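Local coordinates for protein adenosine deaminase (PDB 4GXW) that probably deaminates adenosine or a related purine by hydrolysis, as a zinc-dependent amidohydrolase of the adenosine and AMP deaminase family, at residues 16-22 / 315-319; 265-269 / 305-309. The contacts are given in a common frame with arbitrary orientation. Numbering follows the deposited sequence.

Interaction 1. Residues 16-22 / 315-319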
# COMPACT_ATOMS: atom_id res chain seq x y z
N ILE A 16 -18.65 15.27 -10.94
CA ILE A 16 -17.39 15.42 -11.68
C ILE A 16 -17.32 14.38 -12.78
O ILE A 16 -17.41 13.18 -12.53
CB ILE A 16 -16.14 15.23 -10.80
CG1 ILE A 16 -16.18 16.13 -9.57
CG2 ILE A 16 -14.88 15.51 -11.61
CD1 ILE A 16 -14.97 15.98 -8.67
N GLU A 17 -17.16 14.84 -14.02
CA GLU A 17 -16.93 13.93 -15.12
C GLU A 17 -15.44 13.84 -15.38
O GLU A 17 -14.78 14.85 -15.64
CB GLU A 17 -17.68 14.37 -16.38
CG GLU A 17 -19.20 14.32 -16.23
CD GLU A 17 -19.71 12.92 -15.91
OE1 GLU A 17 -20.69 12.81 -15.14
OE2 GLU A 17 -19.13 11.94 -16.43
N ILE A 18 -14.90 12.63 -15.27
CA ILE A 18 -13.49 12.40 -15.54
C ILE A 18 -13.28 12.31 -17.05
O ILE A 18 -13.91 11.50 -17.73
CB ILE A 18 -12.98 11.12 -14.86
CG1 ILE A 18 -13.13 11.23 -13.34
CG2 ILE A 18 -11.52 10.86 -15.24
CD1 ILE A 18 -12.47 12.46 -12.75
N THR A 19 -12.41 13.17 -17.57
CA THR A 19 -12.15 13.23 -19.00
C THR A 19 -10.77 12.68 -19.29
O THR A 19 -10.00 12.40 -18.37
CB THR A 19 -12.22 14.67 -19.51
OG1 THR A 19 -11.15 15.42 -18.95
CG2 THR A 19 -13.54 15.30 -19.11
N ALA A 20 -10.45 12.54 -20.58
CA ALA A 20 -9.11 12.13 -20.98
C ALA A 20 -8.06 13.05 -20.39
O ALA A 20 -7.00 12.60 -19.98
CB ALA A 20 -9.00 12.09 -22.50
N ALA A 21 -8.36 14.35 -20.34
CA ALA A 21 -7.45 15.34 -19.74
C ALA A 21 -7.14 15.00 -18.29
O ALA A 21 -5.98 15.03 -17.85
CB ALA A 21 -8.04 16.74 -19.86
N HIS A 22 -8.18 14.68 -17.52
CA HIS A 22 -8.01 14.28 -16.13
C HIS A 22 -7.15 13.03 -16.04
O HIS A 22 -6.23 12.96 -15.22
CB HIS A 22 -9.36 14.02 -15.46
CG HIS A 22 -10.18 15.25 -15.24
ND1 HIS A 22 -11.14 15.68 -16.14
CD2 HIS A 22 -10.18 16.15 -14.23
CE1 HIS A 22 -11.70 16.79 -15.69
NE2 HIS A 22 -11.14 17.10 -14.53
N GLU A 315 -6.91 9.18 -8.98
CA GLU A 315 -8.16 9.62 -9.60
C GLU A 315 -9.35 9.54 -8.63
O GLU A 315 -10.13 10.49 -8.52
CB GLU A 315 -8.45 8.77 -10.85
CG GLU A 315 -9.83 9.03 -11.45
CD GLU A 315 -10.12 8.17 -12.66
OE1 GLU A 315 -9.15 7.78 -13.36
OE2 GLU A 315 -11.31 7.88 -12.92
N LEU A 316 -9.47 8.42 -7.91
CA LEU A 316 -10.59 8.23 -6.99
C LEU A 316 -10.67 9.31 -5.91
O LEU A 316 -11.76 9.71 -5.51
CB LEU A 316 -10.52 6.85 -6.33
CG LEU A 316 -10.85 5.66 -7.23
CD1 LEU A 316 -10.64 4.35 -6.48
CD2 LEU A 316 -12.27 5.76 -7.77
N MET A 317 -9.51 9.77 -5.43
CA MET A 317 -9.51 10.84 -4.43
C MET A 317 -10.22 12.09 -4.94
O MET A 317 -10.95 12.76 -4.21
CB MET A 317 -8.07 11.18 -4.02
CG MET A 317 -7.28 9.99 -3.52
SD MET A 317 -7.93 9.24 -2.01
CE MET A 317 -7.34 10.38 -0.77
N PHE A 318 -10.01 12.38 -6.22
CA PHE A 318 -10.61 13.52 -6.91
C PHE A 318 -12.05 13.24 -7.35
O PHE A 318 -12.93 14.08 -7.18
CB PHE A 318 -9.72 13.89 -8.11
CG PHE A 318 -10.22 15.06 -8.92
CD1 PHE A 318 -9.82 16.35 -8.62
CD2 PHE A 318 -11.05 14.86 -10.02
CE1 PHE A 318 -10.26 17.42 -9.37
CE2 PHE A 318 -11.49 15.93 -10.78
CZ PHE A 318 -11.10 17.21 -10.45
N SER A 319 -12.30 12.07 -7.93
CA SER A 319 -13.60 11.82 -8.55
C SER A 319 -14.69 11.48 -7.53
O SER A 319 -15.85 11.79 -7.75
CB SER A 319 -13.50 10.68 -9.57
OG SER A 319 -13.11 9.47 -8.94
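Ile16 opens the contact by laying its side chain on Phe318: CD1 lies over one face of that ring, and CG2 comes within 3.5 Å of Phe318 CE2. CD1 of Ile16 also sits 3.2 Å from the backbone O of Phe318, close to the carboxyl end of helix 310-319. Glu17 points away, and the extended backbone brings Ile18 round to the same side as Ile16. Ile18 CD1 meets the edge of the Phe318 ring, 3.9 Å from Phe318 CD2, and lies 3.8 Å from Ser319 CB. Thr19 is the N-cap residue of helix 20-28, and its backbone N donates to His22 ND1 (3.2 Å, 159°); Thr19 OG1 is also hydrogen-bonded to His22 ND1 at 2.8 Å. Thus held, the imidazole approaches Phe318 obliquely, with centroids 5.5 Å apart and planes at 38°. No hydrogen bond crosses the 290 Å² interface. This is apolar packing of an N-terminal extended segment and helix start against a later helix of the TIM-barrel chain, away from the zinc site.

Interaction 2. Residues 265-269 / 305-309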
# COMPACT_ATOMS: atom_id res chain seq x y z
N VAL A 265 -6.25 3.89 1.50
CA VAL A 265 -6.56 3.03 0.36
C VAL A 265 -8.02 3.25 -0.02
O VAL A 265 -8.92 2.75 0.66
CB VAL A 265 -6.31 1.55 0.73
CG1 VAL A 265 -6.64 0.64 -0.45
CG2 VAL A 265 -4.86 1.34 1.20
N PRO A 266 -8.27 4.03 -1.08
CA PRO A 266 -9.66 4.28 -1.46
C PRO A 266 -10.44 3.00 -1.74
O PRO A 266 -11.64 2.93 -1.43
CB PRO A 266 -9.55 5.19 -2.70
CG PRO A 266 -8.09 5.25 -3.06
CD PRO A 266 -7.31 4.86 -1.84
N THR A 267 -9.78 1.98 -2.28
CA THR A 267 -10.45 0.71 -2.55
C THR A 267 -10.50 -0.25 -1.36
O THR A 267 -10.72 -1.45 -1.57
CB THR A 267 -9.78 -0.00 -3.74
OG1 THR A 267 -8.38 -0.16 -3.48
CG2 THR A 267 -9.96 0.82 -5.01
N ASN A 268 -10.30 0.24 -0.14
CA ASN A 268 -10.36 -0.62 1.05
C ASN A 268 -11.59 -1.53 1.02
O ASN A 268 -12.72 -1.05 0.91
CB ASN A 268 -10.37 0.23 2.31
CG ASN A 268 -10.46 -0.60 3.58
OD1 ASN A 268 -11.50 -0.65 4.22
ND2 ASN A 268 -9.36 -1.26 3.94
N SER A 269 -11.37 -2.84 1.09
CA SER A 269 -12.47 -3.79 0.91
C SER A 269 -13.51 -3.70 2.01
O SER A 269 -14.71 -3.84 1.74
CB SER A 269 -11.95 -5.22 0.83
OG SER A 269 -11.05 -5.39 -0.25
N LEU A 305 -5.48 -7.29 -7.46
CA LEU A 305 -6.66 -7.94 -6.90
C LEU A 305 -7.81 -6.95 -6.68
O LEU A 305 -8.97 -7.32 -6.79
CB LEU A 305 -6.31 -8.65 -5.59
CG LEU A 305 -5.25 -9.74 -5.72
CD1 LEU A 305 -4.95 -10.38 -4.37
CD2 LEU A 305 -5.67 -10.81 -6.72
N HIS A 306 -7.47 -5.71 -6.36
CA HIS A 306 -8.46 -4.64 -6.23
C HIS A 306 -8.80 -4.01 -7.58
O HIS A 306 -9.71 -3.19 -7.66
CB HIS A 306 -7.94 -3.53 -5.31
CG HIS A 306 -7.98 -3.86 -3.85
ND1 HIS A 306 -7.90 -2.89 -2.87
CD2 HIS A 306 -8.07 -5.04 -3.20
CE1 HIS A 306 -7.94 -3.47 -1.68
NE2 HIS A 306 -8.05 -4.77 -1.85
N LYS A 307 -8.06 -4.38 -8.62
CA LYS A 307 -8.23 -3.80 -9.95
C LYS A 307 -8.06 -2.28 -9.92
O LYS A 307 -8.88 -1.54 -10.46
CB LYS A 307 -9.59 -4.16 -10.56
CG LYS A 307 -9.83 -5.65 -10.73
CD LYS A 307 -11.21 -5.91 -11.32
CE LYS A 307 -11.51 -7.40 -11.43
NZ LYS A 307 -12.91 -7.68 -11.86
N VAL A 308 -6.99 -1.82 -9.28
CA VAL A 308 -6.69 -0.40 -9.20
C VAL A 308 -5.19 -0.16 -9.37
O VAL A 308 -4.38 -0.76 -8.66
CB VAL A 308 -7.25 0.22 -7.88
CG1 VAL A 308 -6.60 -0.41 -6.64
CG2 VAL A 308 -7.11 1.74 -7.86
N ASN A 309 -4.82 0.68 -10.33
CA ASN A 309 -3.42 1.05 -10.51
C ASN A 309 -3.15 2.40 -9.81
O ASN A 309 -4.11 3.06 -9.37
CB ASN A 309 -3.03 1.02 -12.00
CG ASN A 309 -3.73 2.08 -12.82
OD1 ASN A 309 -3.78 3.25 -12.42
ND2 ASN A 309 -4.27 1.69 -13.98
O HOH W 1 -8.62 -6.78 0.69
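This is a buried polar contact between two connections at the carboxyl ends of barrel strands: residues 265-269 follow strand 261-264, and residues 305-309 leave the short helix 303-306 that comes after strand 295-298. Its centre is one hydrogen bond, Thr267 OG1 to His306 ND1 at 2.8 Å, in which either atom could be the donor. The hydroxyl lies near the plane of the imidazole, at its edge, where the nitrogen lone pair or N-H is directed. Thr267 and His306 also have the closest CA atoms across the segments, 6.8 Å apart. A type I turn from Val265 to Asn268, closed by Asn268 N to Val265 O at 3.0 Å, presents the threonine. In the TIM-barrel fold of metallo-dependent hydrolases such strand-end loops surround the active site, and here Val265 demonstrates the proximity: its side chain is about 4 Å from those of the zinc ligands His35 and Asp301, and about 6 Å from the zinc ion. At the second ring nitrogen, a water joins His306 NE2 (3.3 Å) to Ser269 OG (3.0 Å), and this serine hydroxyl is also hydrogen-bonded to Arg69. Valine methyl groups add van der Waals contacts: Val308 CG1 lies 3.6 Å from the hydroxyl Thr267 OG1, and Val265 CG1 is 4.5 Å from His306 ND1 at the imidazole edge. Lys307, with phi 57° and psi 49°, takes the chain out of helical geometry between His306 and Val308, both of which point their CA-to-CB bonds toward residues 265-269.

In the fold
The two interactions have centres about 16 Å apart and are joined through helix 310-319, which follows residues 305-309 and carries residues 315-319. Along the chain, 16-22 comes first, then 265-269, 305-309 and 315-319, so both segments of interaction 2 fall between those of interaction 1. They touch: Leu316 CD1 is 3.9 Å from Thr267 CG2, and Met317 SD is 4.1 Å from Pro266 CG. Helix 310-319 therefore packs on the turn of interaction 2 through Leu316 and Met317, and on the N-terminal segment mainly through Phe318. The centre of interaction 2 is about 9 Å from the centre of the chain, that of interaction 1 about 21 Å, so the helix connects the zinc-site surroundings with the barrel's periphery.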